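Local coordinates for protein DNA polymerase sliding clamp (Archaeoglobus fulgidus, PDB 1RWZ) that forms a homotrimeric ring through which DNA passes, probably acting as a moving platform that tethers the replicative polymerase and other DNA-processing proteins to their template, at residues E94-V99 with E105-L110; E9-V14 with D85-I90; R16-L21 with A25-L30. All coordinates share one frame; numbering follows the deposited sequence.

Interaction 1: E94-V99 with E105-L110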
ATOM      1  N   GLU A  94      -1.127 -39.304 -11.196  1.00 40.71           N
ATOM      2  CA  GLU A  94      -2.484 -38.857 -10.914  1.00 40.20           C
ATOM      3  C   GLU A  94      -2.616 -38.308  -9.503  1.00 38.44           C
ATOM      4  O   GLU A  94      -3.664 -37.774  -9.136  1.00 38.98           O
ATOM      5  CB  GLU A  94      -3.473 -40.010 -11.097  1.00 42.30           C
ATOM      6  CG  GLU A  94      -3.634 -40.484 -12.531  1.00 44.78           C
ATOM      7  CD  GLU A  94      -4.669 -41.583 -12.660  1.00 46.29           C
ATOM      8  OE1 GLU A  94      -5.829 -41.362 -12.247  1.00 47.33           O
ATOM      9  OE2 GLU A  94      -4.324 -42.668 -13.175  1.00 47.75           O
ATOM     10  N   SER A  95      -1.553 -38.428  -8.715  1.00 35.79           N
ATOM     11  CA  SER A  95      -1.589 -37.958  -7.336  1.00 32.92           C
ATOM     12  C   SER A  95      -0.771 -36.704  -7.048  1.00 29.90           C
ATOM     13  O   SER A  95      -0.945 -36.089  -6.000  1.00 28.93           O
ATOM     14  CB  SER A  95      -1.125 -39.073  -6.399  1.00 34.07           C
ATOM     15  OG  SER A  95       0.220 -39.427  -6.666  1.00 36.00           O
ATOM     16  N   THR A  96       0.109 -36.318  -7.968  1.00 27.17           N
ATOM     17  CA  THR A  96       0.947 -35.145  -7.736  1.00 24.35           C
ATOM     18  C   THR A  96       1.017 -34.122  -8.868  1.00 22.41           C
ATOM     19  O   THR A  96       1.162 -34.480 -10.035  1.00 21.37           O
ATOM     20  CB  THR A  96       2.394 -35.565  -7.426  1.00 25.67           C
ATOM     21  OG1 THR A  96       2.400 -36.503  -6.345  1.00 26.82           O
ATOM     22  CG2 THR A  96       3.229 -34.350  -7.047  1.00 25.01           C
ATOM     23  N   LEU A  97       0.930 -32.851  -8.494  1.00 20.31           N
ATOM     24  CA  LEU A  97       1.034 -31.743  -9.436  1.00 19.73           C
ATOM     25  C   LEU A  97       2.320 -30.994  -9.110  1.00 19.45           C
ATOM     26  O   LEU A  97       2.536 -30.602  -7.962  1.00 19.57           O
ATOM     27  CB  LEU A  97      -0.146 -30.780  -9.287  1.00 18.45           C
ATOM     28  CG  LEU A  97      -0.022 -29.429 -10.006  1.00 18.99           C
ATOM     29  CD1 LEU A  97       0.004 -29.638 -11.516  1.00 17.94           C
ATOM     30  CD2 LEU A  97      -1.189 -28.536  -9.614  1.00 18.87           C
ATOM     31  N   LYS A  98       3.173 -30.813 -10.110  1.00 19.35           N
ATOM     32  CA  LYS A  98       4.417 -30.079  -9.914  1.00 20.14           C
ATOM     33  C   LYS A  98       4.235 -28.688 -10.501  1.00 19.80           C
ATOM     34  O   LYS A  98       3.703 -28.536 -11.604  1.00 18.61           O
ATOM     35  CB  LYS A  98       5.584 -30.774 -10.618  1.00 22.17           C
ATOM     36  CG  LYS A  98       5.971 -32.120 -10.033  1.00 25.03           C
ATOM     37  CD  LYS A  98       7.205 -32.674 -10.735  1.00 27.17           C
ATOM     38  CE  LYS A  98       7.607 -34.026 -10.172  1.00 29.33           C
ATOM     39  NZ  LYS A  98       8.798 -34.582 -10.882  1.00 30.55           N
ATOM     40  N   VAL A  99       4.658 -27.677  -9.753  1.00 18.46           N
ATOM     41  CA  VAL A  99       4.556 -26.294 -10.197  1.00 18.57           C
ATOM     42  C   VAL A  99       5.969 -25.734 -10.146  1.00 18.86           C
ATOM     43  O   VAL A  99       6.546 -25.591  -9.071  1.00 18.93           O
ATOM     44  CB  VAL A  99       3.648 -25.471  -9.264  1.00 18.61           C
ATOM     45  CG1 VAL A  99       3.529 -24.041  -9.775  1.00 18.31           C
ATOM     46  CG2 VAL A  99       2.279 -26.124  -9.176  1.00 18.27           C
ATOM     47  N   GLU A 105      10.496 -25.544  -7.215  1.00 20.15           N
ATOM     48  CA  GLU A 105       9.606 -26.608  -7.655  1.00 21.76           C
ATOM     49  C   GLU A 105       8.696 -26.946  -6.482  1.00 22.27           C
ATOM     50  O   GLU A 105       9.161 -27.393  -5.431  1.00 20.81           O
ATOM     51  CB  GLU A 105      10.367 -27.862  -8.081  1.00 23.56           C
ATOM     52  CG  GLU A 105       9.430 -28.998  -8.493  1.00 27.60           C
ATOM     53  CD  GLU A 105      10.158 -30.234  -8.978  1.00 30.26           C
ATOM     54  OE1 GLU A 105      10.904 -30.135  -9.973  1.00 32.74           O
ATOM     55  OE2 GLU A 105       9.985 -31.310  -8.366  1.00 32.25           O
ATOM     56  N   TYR A 106       7.403 -26.703  -6.670  1.00 22.73           N
ATOM     57  CA  TYR A 106       6.383 -26.975  -5.665  1.00 23.49           C
ATOM     58  C   TYR A 106       5.672 -28.262  -6.069  1.00 23.76           C
ATOM     59  O   TYR A 106       5.387 -28.474  -7.249  1.00 22.50           O
ATOM     60  CB  TYR A 106       5.384 -25.809  -5.622  1.00 25.06           C
ATOM     61  CG  TYR A 106       4.140 -26.042  -4.788  1.00 27.37           C
ATOM     62  CD1 TYR A 106       4.213 -26.155  -3.400  1.00 28.04           C
ATOM     63  CD2 TYR A 106       2.880 -26.131  -5.391  1.00 27.99           C
ATOM     64  CE1 TYR A 106       3.064 -26.348  -2.628  1.00 28.95           C
ATOM     65  CE2 TYR A 106       1.724 -26.324  -4.629  1.00 28.98           C
ATOM     66  CZ  TYR A 106       1.824 -26.430  -3.249  1.00 29.00           C
ATOM     67  OH  TYR A 106       0.688 -26.601  -2.488  1.00 29.91           O
ATOM     68  N   LYS A 107       5.419 -29.135  -5.100  1.00 24.11           N
ATOM     69  CA  LYS A 107       4.716 -30.387  -5.367  1.00 24.64           C
ATOM     70  C   LYS A 107       3.509 -30.420  -4.449  1.00 24.12           C
ATOM     71  O   LYS A 107       3.650 -30.271  -3.237  1.00 23.11           O
ATOM     72  CB  LYS A 107       5.594 -31.601  -5.054  1.00 26.16           C
ATOM     73  CG  LYS A 107       6.744 -31.850  -6.009  1.00 28.98           C
ATOM     74  CD  LYS A 107       7.481 -33.118  -5.601  1.00 31.06           C
ATOM     75  CE  LYS A 107       8.576 -33.475  -6.588  1.00 32.83           C
ATOM     76  NZ  LYS A 107       9.294 -34.718  -6.179  1.00 34.05           N
ATOM     77  N   VAL A 108       2.320 -30.592  -5.014  1.00 23.51           N
ATOM     78  CA  VAL A 108       1.129 -30.653  -4.186  1.00 23.82           C
ATOM     79  C   VAL A 108       0.336 -31.900  -4.518  1.00 23.98           C
ATOM     80  O   VAL A 108       0.252 -32.310  -5.676  1.00 23.10           O
ATOM     81  CB  VAL A 108       0.226 -29.405  -4.366  1.00 24.72           C
ATOM     82  CG1 VAL A 108      -0.268 -29.310  -5.794  1.00 24.09           C
ATOM     83  CG2 VAL A 108      -0.950 -29.473  -3.395  1.00 25.55           C
ATOM     84  N   ALA A 109      -0.226 -32.520  -3.487  1.00 24.11           N
ATOM     85  CA  ALA A 109      -1.017 -33.719  -3.680  1.00 24.62           C
ATOM     86  C   ALA A 109      -2.327 -33.337  -4.350  1.00 24.48           C
ATOM     87  O   ALA A 109      -2.979 -32.370  -3.957  1.00 24.67           O
ATOM     88  CB  ALA A 109      -1.289 -34.391  -2.338  1.00 24.43           C
ATOM     89  N   LEU A 110      -2.699 -34.090  -5.376  1.00 25.17           N
ATOM     90  CA  LEU A 110      -3.943 -33.838  -6.083  1.00 26.20           C
ATOM     91  C   LEU A 110      -5.096 -34.449  -5.296  1.00 27.20           C
ATOM     92  O   LEU A 110      -4.885 -35.293  -4.420  1.00 27.00           O
ATOM     93  CB  LEU A 110      -3.881 -34.445  -7.486  1.00 26.01           C
ATOM     94  CG  LEU A 110      -2.919 -33.727  -8.439  1.00 26.18           C
ATOM     95  CD1 LEU A 110      -2.806 -34.498  -9.743  1.00 27.03           C
ATOM     96  CD2 LEU A 110      -3.422 -32.312  -8.688  1.00 26.19           C
TER
HETATM   97  O   HOH W   1      -2.878 -37.425  -4.439  1.00 50.09           O

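Interaction 2: E9-V14 with D85-I90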
ATOM      1  N   GLU A   9       1.244 -14.456 -14.630  1.00 15.48           N
ATOM      2  CA  GLU A   9       0.012 -13.684 -14.547  1.00 16.38           C
ATOM      3  C   GLU A   9      -1.187 -14.529 -14.961  1.00 15.56           C
ATOM      4  O   GLU A   9      -2.263 -14.426 -14.365  1.00 15.29           O
ATOM      5  CB  GLU A   9       0.100 -12.431 -15.428  1.00 18.29           C
ATOM      6  CG  GLU A   9      -1.163 -11.576 -15.406  1.00 20.83           C
ATOM      7  CD  GLU A   9      -1.065 -10.343 -16.290  1.00 24.23           C
ATOM      8  OE1 GLU A   9      -0.337 -10.387 -17.304  1.00 24.05           O
ATOM      9  OE2 GLU A   9      -1.736  -9.333 -15.978  1.00 25.65           O
ATOM     10  N   LEU A  10      -1.011 -15.371 -15.973  1.00 14.53           N
ATOM     11  CA  LEU A  10      -2.119 -16.208 -16.424  1.00 14.49           C
ATOM     12  C   LEU A  10      -2.543 -17.165 -15.316  1.00 14.59           C
ATOM     13  O   LEU A  10      -3.733 -17.295 -15.013  1.00 15.61           O
ATOM     14  CB  LEU A  10      -1.719 -16.990 -17.676  1.00 14.39           C
ATOM     15  CG  LEU A  10      -2.779 -17.876 -18.341  1.00 14.14           C
ATOM     16  CD1 LEU A  10      -4.063 -17.080 -18.596  1.00 14.12           C
ATOM     17  CD2 LEU A  10      -2.215 -18.414 -19.647  1.00 14.03           C
ATOM     18  N   LEU A  11      -1.579 -17.826 -14.689  1.00 14.39           N
ATOM     19  CA  LEU A  11      -1.916 -18.763 -13.618  1.00 14.58           C
ATOM     20  C   LEU A  11      -2.520 -18.044 -12.406  1.00 14.97           C
ATOM     21  O   LEU A  11      -3.525 -18.488 -11.843  1.00 14.57           O
ATOM     22  CB  LEU A  11      -0.674 -19.550 -13.186  1.00 15.68           C
ATOM     23  CG  LEU A  11      -0.867 -20.566 -12.047  1.00 16.16           C
ATOM     24  CD1 LEU A  11      -2.004 -21.518 -12.377  1.00 18.25           C
ATOM     25  CD2 LEU A  11       0.414 -21.344 -11.837  1.00 18.18           C
ATOM     26  N   LYS A  12      -1.915 -16.931 -12.015  1.00 14.60           N
ATOM     27  CA  LYS A  12      -2.388 -16.176 -10.853  1.00 15.74           C
ATOM     28  C   LYS A  12      -3.812 -15.659 -11.027  1.00 16.34           C
ATOM     29  O   LYS A  12      -4.646 -15.764 -10.120  1.00 15.97           O
ATOM     30  CB  LYS A  12      -1.438 -15.002 -10.574  1.00 16.69           C
ATOM     31  CG  LYS A  12      -0.027 -15.441 -10.160  1.00 18.69           C
ATOM     32  CD  LYS A  12       0.994 -14.299 -10.242  1.00 20.04           C
ATOM     33  CE  LYS A  12       0.752 -13.205  -9.207  1.00 22.21           C
ATOM     34  NZ  LYS A  12       1.058 -13.658  -7.819  1.00 22.74           N
ATOM     35  N   THR A  13      -4.094 -15.110 -12.201  1.00 15.38           N
ATOM     36  CA  THR A  13      -5.413 -14.557 -12.473  1.00 16.74           C
ATOM     37  C   THR A  13      -6.519 -15.602 -12.538  1.00 16.55           C
ATOM     38  O   THR A  13      -7.589 -15.407 -11.956  1.00 17.13           O
ATOM     39  CB  THR A  13      -5.389 -13.725 -13.774  1.00 17.22           C
ATOM     40  OG1 THR A  13      -4.567 -12.571 -13.568  1.00 18.99           O
ATOM     41  CG2 THR A  13      -6.793 -13.270 -14.157  1.00 17.89           C
ATOM     42  N   VAL A  14      -6.269 -16.711 -13.226  1.00 15.59           N
ATOM     43  CA  VAL A  14      -7.277 -17.759 -13.341  1.00 17.14           C
ATOM     44  C   VAL A  14      -7.481 -18.464 -11.998  1.00 16.90           C
ATOM     45  O   VAL A  14      -8.596 -18.863 -11.654  1.00 16.39           O
ATOM     46  CB  VAL A  14      -6.885 -18.780 -14.424  1.00 17.96           C
ATOM     47  CG1 VAL A  14      -7.841 -19.953 -14.411  1.00 20.48           C
ATOM     48  CG2 VAL A  14      -6.921 -18.101 -15.797  1.00 18.23           C
ATOM     49  N   ASP A  85       7.083 -14.260 -14.154  1.00 27.92           N
ATOM     50  CA  ASP A  85       7.731 -15.567 -14.106  1.00 26.68           C
ATOM     51  C   ASP A  85       7.022 -16.457 -15.121  1.00 24.58           C
ATOM     52  O   ASP A  85       5.855 -16.226 -15.440  1.00 24.65           O
ATOM     53  CB  ASP A  85       7.543 -16.217 -12.728  1.00 27.98           C
ATOM     54  CG  ASP A  85       8.496 -15.687 -11.679  1.00 30.12           C
ATOM     55  OD1 ASP A  85       8.181 -15.840 -10.476  1.00 31.14           O
ATOM     56  OD2 ASP A  85       9.558 -15.141 -12.048  1.00 30.84           O
ATOM     57  N   LEU A  86       7.726 -17.452 -15.649  1.00 22.63           N
ATOM     58  CA  LEU A  86       7.091 -18.415 -16.539  1.00 20.85           C
ATOM     59  C   LEU A  86       6.872 -19.589 -15.596  1.00 20.12           C
ATOM     60  O   LEU A  86       7.763 -19.929 -14.813  1.00 20.08           O
ATOM     61  CB  LEU A  86       8.002 -18.852 -17.687  1.00 22.13           C
ATOM     62  CG  LEU A  86       7.953 -18.047 -18.988  1.00 22.43           C
ATOM     63  CD1 LEU A  86       8.704 -18.815 -20.071  1.00 22.88           C
ATOM     64  CD2 LEU A  86       6.511 -17.824 -19.414  1.00 21.53           C
ATOM     65  N   VAL A  87       5.695 -20.199 -15.650  1.00 18.29           N
ATOM     66  CA  VAL A  87       5.404 -21.314 -14.763  1.00 17.27           C
ATOM     67  C   VAL A  87       5.113 -22.584 -15.540  1.00 16.39           C
ATOM     68  O   VAL A  87       4.371 -22.564 -16.520  1.00 15.94           O
ATOM     69  CB  VAL A  87       4.180 -21.011 -13.875  1.00 17.89           C
ATOM     70  CG1 VAL A  87       4.027 -22.099 -12.816  1.00 18.65           C
ATOM     71  CG2 VAL A  87       4.322 -19.641 -13.238  1.00 18.55           C
ATOM     72  N   GLU A  88       5.703 -23.690 -15.102  1.00 15.95           N
ATOM     73  CA  GLU A  88       5.476 -24.974 -15.749  1.00 16.43           C
ATOM     74  C   GLU A  88       4.652 -25.850 -14.808  1.00 17.33           C
ATOM     75  O   GLU A  88       4.935 -25.931 -13.611  1.00 16.74           O
ATOM     76  CB  GLU A  88       6.810 -25.658 -16.079  1.00 17.20           C
ATOM     77  CG  GLU A  88       6.671 -27.034 -16.735  1.00 18.04           C
ATOM     78  CD  GLU A  88       7.999 -27.597 -17.220  1.00 19.71           C
ATOM     79  OE1 GLU A  88       9.045 -27.230 -16.648  1.00 20.24           O
ATOM     80  OE2 GLU A  88       8.000 -28.414 -18.164  1.00 21.36           O
ATOM     81  N   LEU A  89       3.612 -26.475 -15.348  1.00 16.69           N
ATOM     82  CA  LEU A  89       2.761 -27.363 -14.564  1.00 17.08           C
ATOM     83  C   LEU A  89       2.979 -28.757 -15.115  1.00 17.54           C
ATOM     84  O   LEU A  89       2.911 -28.968 -16.326  1.00 16.07           O
ATOM     85  CB  LEU A  89       1.285 -26.985 -14.708  1.00 17.23           C
ATOM     86  CG  LEU A  89       0.870 -25.573 -14.294  1.00 18.41           C
ATOM     87  CD1 LEU A  89      -0.632 -25.407 -14.511  1.00 18.04           C
ATOM     88  CD2 LEU A  89       1.231 -25.328 -12.837  1.00 19.18           C
ATOM     89  N   ILE A  90       3.245 -29.708 -14.230  1.00 17.83           N
ATOM     90  CA  ILE A  90       3.477 -31.079 -14.656  1.00 19.11           C
ATOM     91  C   ILE A  90       2.690 -32.077 -13.821  1.00 20.27           C
ATOM     92  O   ILE A  90       2.630 -31.966 -12.597  1.00 19.39           O
ATOM     93  CB  ILE A  90       4.972 -31.462 -14.539  1.00 20.13           C
ATOM     94  CG1 ILE A  90       5.832 -30.532 -15.401  1.00 20.40           C
ATOM     95  CG2 ILE A  90       5.170 -32.910 -14.969  1.00 20.34           C
ATOM     96  CD1 ILE A  90       7.324 -30.757 -15.220  1.00 22.82           C
TER

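Interaction 3: R16-L21 with A25-L30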
ATOM      1  N   ARG A  16      -7.080 -17.057  -9.058  1.00 17.07           N
ATOM      2  CA  ARG A  16      -7.831 -16.115  -8.236  1.00 18.32           C
ATOM      3  C   ARG A  16      -9.310 -16.088  -8.622  1.00 18.10           C
ATOM      4  O   ARG A  16     -10.180 -15.980  -7.755  1.00 18.02           O
ATOM      5  CB  ARG A  16      -7.254 -14.705  -8.362  1.00 19.95           C
ATOM      6  CG  ARG A  16      -7.987 -13.675  -7.510  1.00 23.86           C
ATOM      7  CD  ARG A  16      -7.308 -12.320  -7.551  1.00 26.86           C
ATOM      8  NE  ARG A  16      -7.993 -11.346  -6.705  1.00 31.38           N
ATOM      9  CZ  ARG A  16      -7.582 -10.094  -6.527  1.00 33.05           C
ATOM     10  NH1 ARG A  16      -6.486  -9.662  -7.140  1.00 34.46           N
ATOM     11  NH2 ARG A  16      -8.259  -9.274  -5.732  1.00 34.60           N
ATOM     12  N   ALA A  17      -9.588 -16.189  -9.920  1.00 17.29           N
ATOM     13  CA  ALA A  17     -10.965 -16.161 -10.406  1.00 17.53           C
ATOM     14  C   ALA A  17     -11.773 -17.351  -9.901  1.00 17.59           C
ATOM     15  O   ALA A  17     -12.954 -17.214  -9.582  1.00 17.81           O
ATOM     16  CB  ALA A  17     -10.981 -16.134 -11.933  1.00 17.70           C
ATOM     17  N   ILE A  18     -11.135 -18.515  -9.832  1.00 17.35           N
ATOM     18  CA  ILE A  18     -11.811 -19.727  -9.380  1.00 18.32           C
ATOM     19  C   ILE A  18     -11.958 -19.791  -7.864  1.00 18.94           C
ATOM     20  O   ILE A  18     -13.034 -20.109  -7.357  1.00 18.91           O
ATOM     21  CB  ILE A  18     -11.060 -20.994  -9.854  1.00 18.47           C
ATOM     22  CG1 ILE A  18     -11.091 -21.073 -11.382  1.00 18.28           C
ATOM     23  CG2 ILE A  18     -11.702 -22.245  -9.262  1.00 19.12           C
ATOM     24  CD1 ILE A  18     -10.263 -22.204 -11.954  1.00 18.72           C
ATOM     25  N   VAL A  19     -10.884 -19.482  -7.142  1.00 18.55           N
ATOM     26  CA  VAL A  19     -10.921 -19.548  -5.684  1.00 20.00           C
ATOM     27  C   VAL A  19     -11.891 -18.525  -5.095  1.00 20.31           C
ATOM     28  O   VAL A  19     -12.289 -18.625  -3.933  1.00 20.59           O
ATOM     29  CB  VAL A  19      -9.498 -19.357  -5.075  1.00 19.92           C
ATOM     30  CG1 VAL A  19      -9.090 -17.900  -5.123  1.00 19.87           C
ATOM     31  CG2 VAL A  19      -9.468 -19.891  -3.646  1.00 21.10           C
ATOM     32  N   ALA A  20     -12.277 -17.540  -5.898  1.00 21.00           N
ATOM     33  CA  ALA A  20     -13.219 -16.532  -5.437  1.00 21.41           C
ATOM     34  C   ALA A  20     -14.542 -17.212  -5.072  1.00 21.82           C
ATOM     35  O   ALA A  20     -15.275 -16.736  -4.203  1.00 21.98           O
ATOM     36  CB  ALA A  20     -13.450 -15.490  -6.528  1.00 22.20           C
ATOM     37  N   LEU A  21     -14.835 -18.329  -5.732  1.00 21.81           N
ATOM     38  CA  LEU A  21     -16.076 -19.057  -5.482  1.00 22.70           C
ATOM     39  C   LEU A  21     -15.925 -20.391  -4.758  1.00 22.87           C
ATOM     40  O   LEU A  21     -16.766 -20.735  -3.929  1.00 23.27           O
ATOM     41  CB  LEU A  21     -16.830 -19.302  -6.797  1.00 22.41           C
ATOM     42  CG  LEU A  21     -17.298 -18.088  -7.603  1.00 22.95           C
ATOM     43  CD1 LEU A  21     -18.180 -18.571  -8.752  1.00 23.20           C
ATOM     44  CD2 LEU A  21     -18.066 -17.121  -6.714  1.00 23.71           C
ATOM     45  N   ALA A  25     -11.527 -27.647  -7.002  1.00 22.60           N
ATOM     46  CA  ALA A  25     -12.104 -27.644  -8.336  1.00 21.98           C
ATOM     47  C   ALA A  25     -11.501 -28.689  -9.252  1.00 21.27           C
ATOM     48  O   ALA A  25     -10.360 -29.118  -9.065  1.00 21.64           O
ATOM     49  CB  ALA A  25     -11.948 -26.258  -8.961  1.00 21.92           C
ATOM     50  N   ARG A  26     -12.285 -29.110 -10.240  1.00 20.33           N
ATOM     51  CA  ARG A  26     -11.814 -30.073 -11.222  1.00 20.42           C
ATOM     52  C   ARG A  26     -11.213 -29.263 -12.359  1.00 20.10           C
ATOM     53  O   ARG A  26     -11.848 -28.338 -12.863  1.00 19.75           O
ATOM     54  CB  ARG A  26     -12.964 -30.906 -11.794  1.00 22.49           C
ATOM     55  CG  ARG A  26     -13.556 -31.953 -10.867  1.00 25.41           C
ATOM     56  CD  ARG A  26     -14.425 -32.914 -11.683  1.00 28.26           C
ATOM     57  NE  ARG A  26     -15.228 -33.804 -10.849  1.00 30.26           N
ATOM     58  CZ  ARG A  26     -16.156 -33.383  -9.997  1.00 30.86           C
ATOM     59  NH1 ARG A  26     -16.394 -32.087  -9.869  1.00 30.62           N
ATOM     60  NH2 ARG A  26     -16.848 -34.258  -9.278  1.00 31.49           N
ATOM     61  N   ILE A  27      -9.994 -29.604 -12.755  1.00 19.18           N
ATOM     62  CA  ILE A  27      -9.332 -28.910 -13.854  1.00 19.20           C
ATOM     63  C   ILE A  27      -9.179 -29.901 -14.995  1.00 19.07           C
ATOM     64  O   ILE A  27      -8.568 -30.956 -14.834  1.00 19.58           O
ATOM     65  CB  ILE A  27      -7.932 -28.406 -13.455  1.00 19.17           C
ATOM     66  CG1 ILE A  27      -8.029 -27.525 -12.207  1.00 19.75           C
ATOM     67  CG2 ILE A  27      -7.308 -27.649 -14.623  1.00 19.84           C
ATOM     68  CD1 ILE A  27      -8.950 -26.351 -12.345  1.00 20.71           C
ATOM     69  N   HIS A  28      -9.741 -29.558 -16.148  1.00 19.17           N
ATOM     70  CA  HIS A  28      -9.682 -30.424 -17.312  1.00 19.14           C
ATOM     71  C   HIS A  28      -8.626 -29.962 -18.301  1.00 19.86           C
ATOM     72  O   HIS A  28      -8.628 -28.806 -18.727  1.00 18.96           O
ATOM     73  CB  HIS A  28     -11.032 -30.435 -18.036  1.00 20.64           C
ATOM     74  CG  HIS A  28     -12.191 -30.807 -17.165  1.00 22.22           C
ATOM     75  ND1 HIS A  28     -12.532 -32.115 -16.898  1.00 23.70           N
ATOM     76  CD2 HIS A  28     -13.077 -30.041 -16.487  1.00 22.11           C
ATOM     77  CE1 HIS A  28     -13.579 -32.139 -16.091  1.00 23.24           C
ATOM     78  NE2 HIS A  28     -13.928 -30.894 -15.826  1.00 24.48           N
ATOM     79  N   PHE A  29      -7.717 -30.863 -18.655  1.00 18.90           N
ATOM     80  CA  PHE A  29      -6.709 -30.554 -19.650  1.00 19.57           C
ATOM     81  C   PHE A  29      -7.202 -31.253 -20.906  1.00 20.02           C
ATOM     82  O   PHE A  29      -7.051 -32.469 -21.063  1.00 20.52           O
ATOM     83  CB  PHE A  29      -5.336 -31.077 -19.236  1.00 19.86           C
ATOM     84  CG  PHE A  29      -4.681 -30.251 -18.171  1.00 20.23           C
ATOM     85  CD1 PHE A  29      -4.982 -30.456 -16.829  1.00 20.45           C
ATOM     86  CD2 PHE A  29      -3.794 -29.236 -18.513  1.00 20.58           C
ATOM     87  CE1 PHE A  29      -4.409 -29.656 -15.839  1.00 20.80           C
ATOM     88  CE2 PHE A  29      -3.215 -28.431 -17.532  1.00 20.57           C
ATOM     89  CZ  PHE A  29      -3.522 -28.641 -16.194  1.00 21.65           C
ATOM     90  N   LEU A  30      -7.826 -30.474 -21.784  1.00 19.92           N
ATOM     91  CA  LEU A  30      -8.387 -30.996 -23.024  1.00 21.01           C
ATOM     92  C   LEU A  30      -7.466 -30.726 -24.202  1.00 21.26           C
ATOM     93  O   LEU A  30      -6.542 -29.925 -24.104  1.00 21.12           O
ATOM     94  CB  LEU A  30      -9.747 -30.347 -23.281  1.00 21.16           C
ATOM     95  CG  LEU A  30     -10.717 -30.323 -22.096  1.00 22.18           C
ATOM     96  CD1 LEU A  30     -11.957 -29.537 -22.483  1.00 22.86           C
ATOM     97  CD2 LEU A  30     -11.077 -31.742 -21.683  1.00 23.10           C
TER

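Interaction 1: E94-V99 with E105-L110
Tyr106 lays the edge of its ring against Val99: CG2 of Val99 sits near the ring plane, 3.8 Å from CD2 of Tyr106. CG of the tyrosine is anti to the backbone N (chi1 170°), which brings the ring alongside Val99. Its hydroxyl bonds to Asp170 of the second subunit, and helix 71-78 brings Arg73 and Ile77 against the tyrosine. On the sheet face that carries Val99 and Tyr106, Leu97 CB touches Val108 CG1 and Leu110 CD2, which come at it about a right angle apart, the latter at 3.7 Å. These strands form an antiparallel β-hairpin, and 105-108 also pair with a strand of the second subunit, carrying the sheet across the subunit interface. Leu97 and Val108 trade two backbone bonds, as do Val99 and Tyr106. Leu110 N bonds to Ser95 O at 2.7 Å from 49° above the carbonyl plane, and a water donates to both Ser95 O and Leu110 O. The other face carries Thr96, Lys98 and Lys107. The two lysines, extended and side by side, bring their CE atoms to 3.8 Å. Glu105 OE2, 4.3 Å from Lys98 NZ, is too far for a salt bridge; that NZ has a long, weak ion pair with Glu92.

Interaction 2: E9-V14 with D85-I90
Leu11 reaches from helix 8-19 to the strand at Val87 and Leu89, and one methyl, CD2, does all the close touching. This is helix-on-sheet packing in the PCNA fold: the helix directly follows strand 2-7, which lies beside strand 86-91 in the sheet, and packs against it through Leu11. The tight part is small and fully buried. CD2 of Leu11 comes to 3.8 Å from CG1 of Val87, the two side chains crossing at about a right angle. The side chain reaches this far because CG is anti to the backbone N (chi1 179°) and CD2 continues anti to CA, making it the extended tip. Met6 also packs against Leu11 and Leu89, and Val99 backs both Val87 and Leu89 from the neighbouring strand. Toward the start of both segments the fit opens out. Glu9 leads its carboxylate away from the strand and is exposed to solvent, and Asp85, partly exposed, turns OD1 back to Ser82 N. Lys12 spends its ammonium on the carbonyls of Ser78 and Ile81 and stays clear of the strand. Leu89 meets the helix more loosely than Val87 does, its CD2 lying 4.2 Å from Leu11 CD2.

Interaction 3: R16-L21 with A25-L30
Ile18 leans from the last turns of helix 8-19 toward Ala25 and Ile27, and its branches divide the work. CB points at the strand but stands back, 5.4 Å from Ala25 CB. Its CG2 branch, anti to the backbone N, drops straight onto Ala25 and ends 4.0 Å from that CB. The other branch starts at CG1, still 5.8 Å from CD1 of Ile27, and runs out extended (chi2 174°) to its methyl. There Ile18 CD1 faces Ile27 CD1 at 4.4 Å, a looser touch; Ile27 starts off to one side and bends its end back toward the helix. Ser36 of the adjoining strand and Met71 of helix 71-78 also pack on Ile18. The contact thus closes the short turn between the helix and strand 24-30, where chain leaving the first helix of the N-terminal domain enters the large sheet. The polar side chains of the strand find their partners elsewhere: the imidazole of His28 bonds to Thr66 and Glu119, and NH1 of Arg26 to the carbonyl of Arg117. With methyls alone meeting and no hydrogen bond joining the segments, the helix end is held here by dispersion and burial, which depend on shape more than on exact direction.

Interaction 1 lies at the subunit boundary, on the last strand this chain gives to the sheet: strand pairing with backbone bonds, one face buried, the other carrying charges, and a neighbouring subunit alongside. Interactions 2 and 3 are buried and purely apolar across their segments, and both use helix 8-19: interaction 2 sets its first half on the five-stranded sheet, interaction 3 its far end on the large sheet, with centres about 13 Å apart. Interaction 3 is nested within the chain loop that interaction 2 closes. Interactions 1 and 2 touch directly, since strands 86-91 and 96-101 are neighbours: Val99 CG1 packs on Val87 CG1 at 3.6 Å. Interaction 3 stays about 6 Å from interaction 1 at the nearest atoms.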